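Local coordinates for cadherin-related family member 2 (Homo sapiens, PDB 5CZR), which forms calcium-dependent heterophilic complexes with CDHR5 on adjacent microvilli through its extracellular cadherin repeats, two of which make up this chain, and so controls microvillar packing, at residues N2-L8 / L29-D35; N47-F51 / L71-V76; V104-F110 / F125-V130. All coordinates share one frame. Numbering follows the deposited sequence.

Contact 1 (N2-L8 / L29-D35). With CA (calcium ion), chain E.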
loop_
_atom_site.group_PDB
_atom_site.type_symbol
_atom_site.label_atom_id
_atom_site.label_comp_id
_atom_site.label_asym_id
_atom_site.label_seq_id
_atom_site.Cartn_x
_atom_site.Cartn_y
_atom_site.Cartn_z
ATOM N N ASN A 2 -42.175 -14.539 24.874
ATOM C CA ASN A 2 -41.275 -13.986 23.808
ATOM C C ASN A 2 -39.978 -14.761 23.605
ATOM O O ASN A 2 -39.296 -15.103 24.564
ATOM C CB ASN A 2 -40.889 -12.502 24.026
ATOM C CG ASN A 2 -40.033 -11.946 22.857
ATOM O OD1 ASN A 2 -40.453 -11.990 21.696
ATOM N ND2 ASN A 2 -38.831 -11.453 23.157
ATOM N N VAL A 3 -39.613 -14.973 22.342
ATOM C CA VAL A 3 -38.296 -15.486 21.969
ATOM C C VAL A 3 -37.358 -14.335 21.516
ATOM O O VAL A 3 -37.751 -13.461 20.722
ATOM C CB VAL A 3 -38.423 -16.545 20.850
ATOM C CG1 VAL A 3 -37.062 -17.151 20.530
ATOM C CG2 VAL A 3 -39.401 -17.631 21.288
ATOM N N ALA A 4 -36.142 -14.339 22.050
ATOM C CA ALA A 4 -35.153 -13.333 21.702
ATOM C C ALA A 4 -34.746 -13.490 20.243
ATOM O O ALA A 4 -34.647 -14.616 19.750
ATOM C CB ALA A 4 -33.931 -13.449 22.592
ATOM N N PRO A 5 -34.533 -12.368 19.537
ATOM C CA PRO A 5 -33.953 -12.462 18.196
ATOM C C PRO A 5 -32.507 -12.943 18.260
ATOM O O PRO A 5 -31.856 -12.855 19.311
ATOM C CB PRO A 5 -34.016 -11.029 17.681
ATOM C CG PRO A 5 -33.986 -10.198 18.929
ATOM C CD PRO A 5 -34.758 -10.974 19.943
ATOM N N LYS A 6 -32.026 -13.413 17.123
ATOM C CA LYS A 6 -30.734 -14.073 17.009
ATOM C C LYS A 6 -30.114 -13.670 15.679
ATOM O O LYS A 6 -30.754 -13.743 14.636
ATOM C CB LYS A 6 -30.924 -15.590 17.071
ATOM C CG LYS A 6 -29.632 -16.405 17.148
ATOM C CD LYS A 6 -29.747 -17.598 18.121
ATOM C CE LYS A 6 -30.795 -18.630 17.706
ATOM N NZ LYS A 6 -30.281 -19.533 16.626
ATOM N N PHE A 7 -28.913 -13.120 15.745
ATOM C CA PHE A 7 -28.133 -12.802 14.551
ATOM C C PHE A 7 -27.831 -14.078 13.776
ATOM O O PHE A 7 -27.581 -15.135 14.359
ATOM C CB PHE A 7 -26.805 -12.147 14.956
ATOM C CG PHE A 7 -26.924 -10.665 15.267
ATOM C CD1 PHE A 7 -27.236 -9.770 14.272
ATOM C CD2 PHE A 7 -26.655 -10.179 16.529
ATOM C CE1 PHE A 7 -27.308 -8.416 14.541
ATOM C CE2 PHE A 7 -26.706 -8.830 16.808
ATOM C CZ PHE A 7 -27.020 -7.943 15.815
ATOM N N LEU A 8 -27.857 -13.974 12.467
ATOM C CA LEU A 8 -27.423 -15.088 11.633
ATOM C C LEU A 8 -25.975 -15.431 11.924
ATOM O O LEU A 8 -25.194 -14.583 12.328
ATOM C CB LEU A 8 -27.604 -14.766 10.131
ATOM C CG LEU A 8 -29.047 -14.426 9.673
ATOM C CD1 LEU A 8 -29.173 -14.435 8.145
ATOM C CD2 LEU A 8 -30.073 -15.362 10.310
ATOM N N LEU A 29 -26.595 -5.833 8.567
ATOM C CA LEU A 29 -26.847 -6.602 9.778
ATOM C C LEU A 29 -28.150 -7.365 9.603
ATOM O O LEU A 29 -29.155 -6.787 9.196
ATOM C CB LEU A 29 -26.933 -5.695 11.006
ATOM C CG LEU A 29 -25.623 -5.077 11.486
ATOM C CD1 LEU A 29 -25.890 -3.966 12.488
ATOM C CD2 LEU A 29 -24.737 -6.155 12.100
ATOM N N VAL A 30 -28.110 -8.671 9.873
ATOM C CA VAL A 30 -29.252 -9.540 9.642
ATOM C C VAL A 30 -29.425 -10.486 10.830
ATOM O O VAL A 30 -28.481 -11.096 11.314
ATOM C CB VAL A 30 -29.132 -10.391 8.339
ATOM C CG1 VAL A 30 -30.508 -10.884 7.911
ATOM C CG2 VAL A 30 -28.510 -9.642 7.181
ATOM N N ALA A 31 -30.657 -10.574 11.286
ATOM C CA ALA A 31 -31.036 -11.440 12.375
ATOM C C ALA A 31 -32.417 -11.987 12.040
ATOM O O ALA A 31 -33.042 -11.543 11.088
ATOM C CB ALA A 31 -31.074 -10.657 13.672
ATOM N N GLU A 32 -32.872 -12.959 12.824
ATOM C CA GLU A 32 -34.196 -13.565 12.671
ATOM C C GLU A 32 -34.844 -13.665 14.030
ATOM O O GLU A 32 -34.172 -13.638 15.086
ATOM C CB GLU A 32 -34.093 -14.947 12.046
ATOM C CG GLU A 32 -33.437 -15.993 12.956
ATOM C CD GLU A 32 -32.990 -17.271 12.226
ATOM O OE1 GLU A 32 -32.718 -17.225 10.989
ATOM O OE2 GLU A 32 -32.875 -18.330 12.902
ATOM N N ASP A 33 -36.166 -13.758 14.009
ATOM C CA ASP A 33 -36.936 -13.782 15.248
ATOM C C ASP A 33 -38.078 -14.766 15.094
ATOM O O ASP A 33 -38.928 -14.600 14.213
ATOM C CB ASP A 33 -37.476 -12.383 15.570
ATOM C CG ASP A 33 -38.110 -12.299 16.973
ATOM O OD1 ASP A 33 -39.264 -12.762 17.150
ATOM O OD2 ASP A 33 -37.476 -11.723 17.880
ATOM N N GLN A 34 -38.098 -15.771 15.965
ATOM C CA GLN A 34 -39.098 -16.863 15.920
ATOM C C GLN A 34 -40.559 -16.367 16.049
ATOM O O GLN A 34 -41.457 -17.034 15.579
ATOM C CB GLN A 34 -38.825 -17.886 17.042
ATOM C CG GLN A 34 -39.095 -19.368 16.650
ATOM C CD GLN A 34 -37.938 -20.022 15.897
ATOM O OE1 GLN A 34 -36.865 -19.430 15.692
ATOM N NE2 GLN A 34 -38.157 -21.270 15.485
ATOM N N ASP A 35 -40.783 -15.218 16.685
ATOM C CA ASP A 35 -42.130 -14.638 16.780
ATOM C C ASP A 35 -42.441 -13.746 15.597
ATOM O O ASP A 35 -43.538 -13.217 15.489
ATOM C CB ASP A 35 -42.279 -13.819 18.048
ATOM C CG ASP A 35 -41.751 -14.543 19.270
ATOM O OD1 ASP A 35 -42.316 -15.597 19.666
ATOM O OD2 ASP A 35 -40.774 -14.041 19.853
HETATM CA CA CA E . -39.311 -12.018 19.617
HETATM O O HOH W 1 -35.688 -15.831 17.511
#

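Contact 2 (N47-F51 / L71-V76)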
loop_
_atom_site.group_PDB
_atom_site.type_symbol
_atom_site.label_atom_id
_atom_site.label_comp_id
_atom_site.label_asym_id
_atom_site.label_seq_id
_atom_site.Cartn_x
_atom_site.Cartn_y
_atom_site.Cartn_z
ATOM N N ASN A 47 -15.279 1.730 18.810
ATOM C CA ASN A 47 -15.087 1.675 17.371
ATOM C C ASN A 47 -16.391 1.812 16.556
ATOM O O ASN A 47 -16.369 1.698 15.311
ATOM C CB ASN A 47 -14.442 0.337 17.016
ATOM C CG ASN A 47 -13.030 0.208 17.541
ATOM O OD1 ASN A 47 -12.286 1.179 17.567
ATOM N ND2 ASN A 47 -12.661 -0.981 17.985
ATOM N N ALA A 48 -17.518 2.053 17.232
ATOM C CA ALA A 48 -18.790 2.151 16.507
ATOM C C ALA A 48 -18.837 3.339 15.552
ATOM O O ALA A 48 -19.590 3.320 14.582
ATOM C CB ALA A 48 -19.943 2.224 17.467
ATOM N N TYR A 49 -18.034 4.368 15.836
ATOM C CA TYR A 49 -18.016 5.592 15.040
ATOM C C TYR A 49 -17.569 5.349 13.569
ATOM O O TYR A 49 -17.744 6.218 12.720
ATOM C CB TYR A 49 -17.105 6.657 15.673
ATOM C CG TYR A 49 -15.618 6.332 15.544
ATOM C CD1 TYR A 49 -14.907 6.700 14.423
ATOM C CD2 TYR A 49 -14.931 5.661 16.563
ATOM C CE1 TYR A 49 -13.546 6.404 14.296
ATOM C CE2 TYR A 49 -13.575 5.354 16.444
ATOM C CZ TYR A 49 -12.890 5.711 15.287
ATOM O OH TYR A 49 -11.548 5.435 15.146
ATOM N N PHE A 50 -16.944 4.211 13.302
ATOM C CA PHE A 50 -16.613 3.825 11.933
ATOM C C PHE A 50 -17.837 3.611 11.044
ATOM O O PHE A 50 -17.690 3.607 9.819
ATOM C CB PHE A 50 -15.776 2.535 11.884
ATOM C CG PHE A 50 -14.336 2.739 12.170
ATOM C CD1 PHE A 50 -13.493 3.286 11.216
ATOM C CD2 PHE A 50 -13.799 2.370 13.420
ATOM C CE1 PHE A 50 -12.148 3.513 11.512
ATOM C CE2 PHE A 50 -12.452 2.547 13.687
ATOM C CZ PHE A 50 -11.623 3.118 12.731
ATOM N N PHE A 51 -19.001 3.370 11.658
ATOM C CA PHE A 51 -20.189 3.000 10.914
ATOM C C PHE A 51 -21.430 3.791 11.353
ATOM O O PHE A 51 -21.452 4.430 12.410
ATOM C CB PHE A 51 -20.479 1.518 11.116
ATOM C CG PHE A 51 -19.376 0.604 10.669
ATOM C CD1 PHE A 51 -19.139 0.391 9.286
ATOM C CD2 PHE A 51 -18.588 -0.089 11.608
ATOM C CE1 PHE A 51 -18.133 -0.462 8.866
ATOM C CE2 PHE A 51 -17.541 -0.895 11.175
ATOM C CZ PHE A 51 -17.313 -1.095 9.807
ATOM N N LEU A 71 -5.155 0.215 11.471
ATOM C CA LEU A 71 -6.041 -0.640 12.257
ATOM C C LEU A 71 -6.581 -1.741 11.343
ATOM O O LEU A 71 -7.522 -1.510 10.569
ATOM C CB LEU A 71 -7.192 0.219 12.789
ATOM C CG LEU A 71 -8.135 -0.412 13.782
ATOM C CD1 LEU A 71 -7.377 -0.829 15.052
ATOM C CD2 LEU A 71 -9.235 0.573 14.131
ATOM N N TYR A 72 -5.924 -2.892 11.340
ATOM C CA TYR A 72 -6.181 -3.890 10.306
ATOM C C TYR A 72 -7.303 -4.832 10.643
ATOM O O TYR A 72 -7.860 -5.490 9.778
ATOM C CB TYR A 72 -4.894 -4.656 9.934
ATOM C CG TYR A 72 -4.525 -5.836 10.885
ATOM C CD1 TYR A 72 -4.532 -5.703 12.287
ATOM C CD2 TYR A 72 -4.265 -7.083 10.372
ATOM C CE1 TYR A 72 -4.275 -6.783 13.130
ATOM C CE2 TYR A 72 -3.951 -8.178 11.191
ATOM C CZ TYR A 72 -3.981 -8.038 12.573
ATOM O OH TYR A 72 -3.698 -9.113 13.372
ATOM N N THR A 73 -7.629 -4.887 11.927
ATOM C CA THR A 73 -8.884 -5.435 12.379
ATOM C C THR A 73 -9.337 -4.655 13.600
ATOM O O THR A 73 -8.509 -4.041 14.286
ATOM C CB THR A 73 -8.787 -6.881 12.861
ATOM O OG1 THR A 73 -7.976 -6.891 14.036
ATOM C CG2 THR A 73 -8.199 -7.796 11.791
ATOM N N PHE A 74 -10.633 -4.750 13.909
ATOM C CA PHE A 74 -11.157 -4.200 15.142
ATOM C C PHE A 74 -12.525 -4.768 15.462
ATOM O O PHE A 74 -13.150 -5.404 14.606
ATOM C CB PHE A 74 -11.196 -2.674 15.103
ATOM C CG PHE A 74 -12.055 -2.096 14.011
ATOM C CD1 PHE A 74 -11.539 -1.860 12.759
ATOM C CD2 PHE A 74 -13.389 -1.780 14.257
ATOM C CE1 PHE A 74 -12.319 -1.327 11.755
ATOM C CE2 PHE A 74 -14.175 -1.203 13.275
ATOM C CZ PHE A 74 -13.640 -0.987 12.012
ATOM N N LYS A 75 -12.946 -4.580 16.708
ATOM C CA LYS A 75 -14.190 -5.155 17.169
ATOM C C LYS A 75 -15.214 -4.056 17.295
ATOM O O LYS A 75 -14.894 -2.959 17.705
ATOM C CB LYS A 75 -14.055 -5.785 18.574
ATOM C CG LYS A 75 -12.734 -6.530 18.818
ATOM C CD LYS A 75 -12.764 -8.039 18.592
ATOM C CE LYS A 75 -11.357 -8.644 18.680
ATOM N NZ LYS A 75 -11.446 -10.103 18.414
ATOM N N VAL A 76 -16.459 -4.423 17.057
ATOM C CA VAL A 76 -17.560 -3.566 17.401
ATOM C C VAL A 76 -18.638 -4.383 18.070
ATOM O O VAL A 76 -18.680 -5.598 17.935
ATOM C CB VAL A 76 -18.149 -2.858 16.150
ATOM C CG1 VAL A 76 -17.168 -1.848 15.618
ATOM C CG2 VAL A 76 -18.531 -3.865 15.071
#

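Contact 3 (V104-F110 / F125-V130)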
loop_
_atom_site.group_PDB
_atom_site.type_symbol
_atom_site.label_atom_id
_atom_site.label_comp_id
_atom_site.label_asym_id
_atom_site.label_seq_id
_atom_site.Cartn_x
_atom_site.Cartn_y
_atom_site.Cartn_z
ATOM N N VAL A 104 8.914 4.368 -1.185
ATOM C CA VAL A 104 9.552 5.589 -0.696
ATOM C C VAL A 104 11.061 5.273 -0.522
ATOM O O VAL A 104 11.442 4.346 0.181
ATOM C CB VAL A 104 8.923 6.033 0.669
ATOM C CG1 VAL A 104 9.668 7.219 1.304
ATOM C CG2 VAL A 104 7.436 6.367 0.519
ATOM N N PHE A 105 11.905 6.085 -1.135
ATOM C CA PHE A 105 13.338 5.963 -1.001
ATOM C C PHE A 105 13.797 6.410 0.383
ATOM O O PHE A 105 13.338 7.425 0.888
ATOM C CB PHE A 105 14.063 6.753 -2.100
ATOM C CG PHE A 105 14.131 6.034 -3.399
ATOM C CD1 PHE A 105 15.090 5.071 -3.603
ATOM C CD2 PHE A 105 13.203 6.293 -4.404
ATOM C CE1 PHE A 105 15.133 4.347 -4.778
ATOM C CE2 PHE A 105 13.241 5.585 -5.595
ATOM C CZ PHE A 105 14.224 4.608 -5.788
ATOM N N GLN A 106 14.664 5.594 1.001
ATOM C CA GLN A 106 15.106 5.823 2.373
ATOM C C GLN A 106 16.279 6.800 2.437
ATOM O O GLN A 106 16.306 7.685 3.276
ATOM C CB GLN A 106 15.491 4.498 3.050
ATOM C CG GLN A 106 14.361 3.481 3.135
ATOM C CD GLN A 106 13.094 4.030 3.831
ATOM O OE1 GLN A 106 13.025 4.058 5.056
ATOM N NE2 GLN A 106 12.092 4.435 3.046
ATOM N N ASN A 107 17.217 6.620 1.527
ATOM C CA ASN A 107 18.470 7.373 1.435
ATOM C C ASN A 107 18.346 8.894 1.609
ATOM O O ASN A 107 17.430 9.501 1.057
ATOM C CB ASN A 107 19.077 7.100 0.048
ATOM C CG ASN A 107 19.067 5.601 -0.355
ATOM O OD1 ASN A 107 18.007 4.990 -0.661
ATOM N ND2 ASN A 107 20.284 5.029 -0.426
ATOM N N THR A 108 19.266 9.510 2.355
ATOM C CA THR A 108 19.380 10.984 2.368
ATOM C C THR A 108 20.181 11.395 1.133
ATOM O O THR A 108 19.699 12.132 0.251
ATOM C CB THR A 108 20.110 11.474 3.644
ATOM O OG1 THR A 108 19.455 10.902 4.760
ATOM C CG2 THR A 108 20.131 13.026 3.842
ATOM N N ALA A 109 21.396 10.860 1.052
ATOM C CA ALA A 109 22.371 11.315 0.052
ATOM C C ALA A 109 22.278 10.525 -1.261
ATOM O O ALA A 109 22.073 9.300 -1.232
ATOM C CB ALA A 109 23.779 11.223 0.620
ATOM N N PHE A 110 22.428 11.233 -2.391
ATOM C CA PHE A 110 22.452 10.609 -3.715
ATOM C C PHE A 110 23.565 11.143 -4.606
ATOM O O PHE A 110 23.343 11.605 -5.721
ATOM C CB PHE A 110 21.140 10.809 -4.425
ATOM C CG PHE A 110 19.988 10.188 -3.738
ATOM C CD1 PHE A 110 19.827 8.809 -3.744
ATOM C CD2 PHE A 110 19.035 10.992 -3.092
ATOM C CE1 PHE A 110 18.742 8.234 -3.122
ATOM C CE2 PHE A 110 17.940 10.423 -2.469
ATOM C CZ PHE A 110 17.791 9.044 -2.490
ATOM N N PHE A 125 26.871 2.149 -6.208
ATOM C CA PHE A 125 25.987 2.793 -5.259
ATOM C C PHE A 125 24.908 1.804 -4.901
ATOM O O PHE A 125 24.643 0.867 -5.653
ATOM C CB PHE A 125 25.343 4.073 -5.881
ATOM C CG PHE A 125 24.949 5.097 -4.871
ATOM C CD1 PHE A 125 25.909 5.858 -4.236
ATOM C CD2 PHE A 125 23.606 5.292 -4.533
ATOM C CE1 PHE A 125 25.549 6.827 -3.306
ATOM C CE2 PHE A 125 23.248 6.244 -3.595
ATOM C CZ PHE A 125 24.220 7.019 -2.987
ATOM N N SER A 126 24.213 2.096 -3.820
ATOM C CA SER A 126 23.123 1.291 -3.378
ATOM C C SER A 126 21.931 2.168 -2.939
ATOM O O SER A 126 22.105 3.107 -2.194
ATOM C CB SER A 126 23.632 0.456 -2.202
ATOM O OG SER A 126 22.523 -0.109 -1.580
ATOM N N VAL A 127 20.739 1.852 -3.432
ATOM C CA VAL A 127 19.533 2.528 -3.019
ATOM C C VAL A 127 18.559 1.545 -2.404
ATOM O O VAL A 127 18.654 0.346 -2.625
ATOM C CB VAL A 127 18.833 3.288 -4.177
ATOM C CG1 VAL A 127 19.723 4.406 -4.676
ATOM C CG2 VAL A 127 18.407 2.343 -5.288
ATOM N N LEU A 128 17.640 2.082 -1.618
ATOM C CA LEU A 128 16.603 1.300 -0.987
ATOM C C LEU A 128 15.302 2.069 -1.000
ATOM O O LEU A 128 15.220 3.195 -0.496
ATOM C CB LEU A 128 16.998 1.009 0.445
ATOM C CG LEU A 128 15.867 0.346 1.259
ATOM C CD1 LEU A 128 15.592 -1.067 0.745
ATOM C CD2 LEU A 128 16.220 0.336 2.733
ATOM N N ALA A 129 14.253 1.424 -1.494
ATOM C CA ALA A 129 12.899 1.962 -1.355
ATOM C C ALA A 129 11.998 0.958 -0.669
ATOM O O ALA A 129 12.072 -0.216 -0.932
ATOM C CB ALA A 129 12.346 2.312 -2.713
ATOM N N VAL A 130 11.136 1.442 0.205
ATOM C CA VAL A 130 10.214 0.603 0.951
ATOM C C VAL A 130 8.745 0.982 0.694
ATOM O O VAL A 130 8.395 2.159 0.590
ATOM C CB VAL A 130 10.536 0.675 2.455
ATOM C CG1 VAL A 130 9.576 -0.207 3.250
ATOM C CG2 VAL A 130 11.956 0.183 2.662
#

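Contact 1 (N2-L8 / L29-D35)
Two extended segments running antiparallel can meet both as a sheet edge and as the jaws of a metal site, and N2-L8 against L29-D35 does both. K6 N bonds to E32 O (3.0 Å), E32 N to K6 O (2.9 Å) and L8 N to V30 O (3.2 Å). At the non-hydrogen-bonded pair F7-A31 the strands come closest, with 3.9 Å between F7 CA and A31 CA; the side chains diverge, and the F7 ring leans onto I78 and V80. L8 reaches across, L8 CD1 lying 3.8 Å from V30 CG1 and L8 CD2 3.3 Å from E32 OE1. P5 CA is still 3.3 Å from E32 O; beyond it the backbones part, to 6.3 Å between V3 CA and Q34 CA. A water bridging A4 O and Q34 N, and then calcium, fill this hollow. N2 OD1, V3 O, both D33 carboxylate oxygens and D35 OD2, with D37 and D82, form the calcium site at the N-terminal tip of the first cadherin repeat.

Contact 2 (N47-F51 / L71-V76)
A short 3-10 turn can present side chains from both its ends to a neighbouring strand, as N47, F50 and F51 do against L71-V76. The walk begins with N47, whose side chain points at the strand and supplies the contact's hydrogen bond: ND2 donates to the backbone oxygen of K75, N47 ND2 to K75 O being 3.0 Å and nearly straight at 166°. Its aliphatic part is used as well, with N47 CB 3.6 Å from F74 CD2 and 3.8 Å from V76 CG1. A48 opens the 3-10 segment 48-50 and adds a looser touch, its backbone N lying 4.2 Å from V76 CG1. The turn is closed by F50 N to N47 O (3.3 Å) and F51 N to A48 O (3.0 Å), and the CA-to-CB bonds of F50 and F51 point toward the strand.

This is the beta-sandwich of a cadherin repeat: the turn links strand 40-44 of one sheet to strand 51-53 of the other, and strand 73-81 belongs to the same sheet as 40-44.

F50 then makes the main aromatic contact, an offset stack on F74 with ring centroids 4.5 Å apart and planes inclined by 29°. Beyond the stack, F50 CZ meets L71 CD2 at 3.8 Å, and L66 touches both rings of the pair. F51, last in the walk, approaches the edge of the F74 ring, with F51 CE2 4.0 Å from F74 CE2; its ring also packs on M43, V60, L62 and V93, side chains drawn from both sheets of the sandwich.

Contact 3 (V104-F110 / F125-V130)
The apolar centre here is F105, whose ring receives the methyl of A129 over its face in a CH-pi contact: A129 CB stands 4.0 Å from the ring centroid, 11° off the normal. V127 CG2 meets the ring edge, 3.9 Å from F105 CE1. In the cadherin beta-sandwich this is where the short strand 104-105 forms the edge of one sheet of the second repeat, pairing antiparallel with 123-130, and A187, Y142 and V206 of the opposing sheet also touch F105. A second apolar patch lies towards F110, where F110 CE1 approaches V127 CG1 (4.2 Å) and F110 CD1 approaches F125 CE2 (4.3 Å). Outward from F105 the backbones are hydrogen-bonded: V104 N to V130 O, V130 N to V104 O and Q106 N to L128 O, each 2.9 Å. Past Q106 the backbones separate, and the side chain of N107 spans the gap. Its amide nitrogen donates weakly to S126 O, while N107 OD1 accepts from the backbone, lying 3.1 Å from L128 N.

Overall arrangement
Repeated domains reuse one frame with different chemistry, as contacts 1 and 3 illustrate. Both pair the first short strand of a cadherin repeat with the next strand of its sheet, antiparallel and mostly at the surface, and their centres lie about 57 Å apart on opposite sides of the chain's centre. Where the paired backbones diverge, however, contact 1 turns to calcium and water, whereas contact 3 uses an asparagine side chain. Contact 2 holds different elements: a 3-10 turn against a strand of the first repeat's other sheet, more buried and dominated by phenylalanines. Contacts 1 and 2 share that repeat yet come no nearer than about 7 Å between nearest atoms; contact 3 belongs to the second.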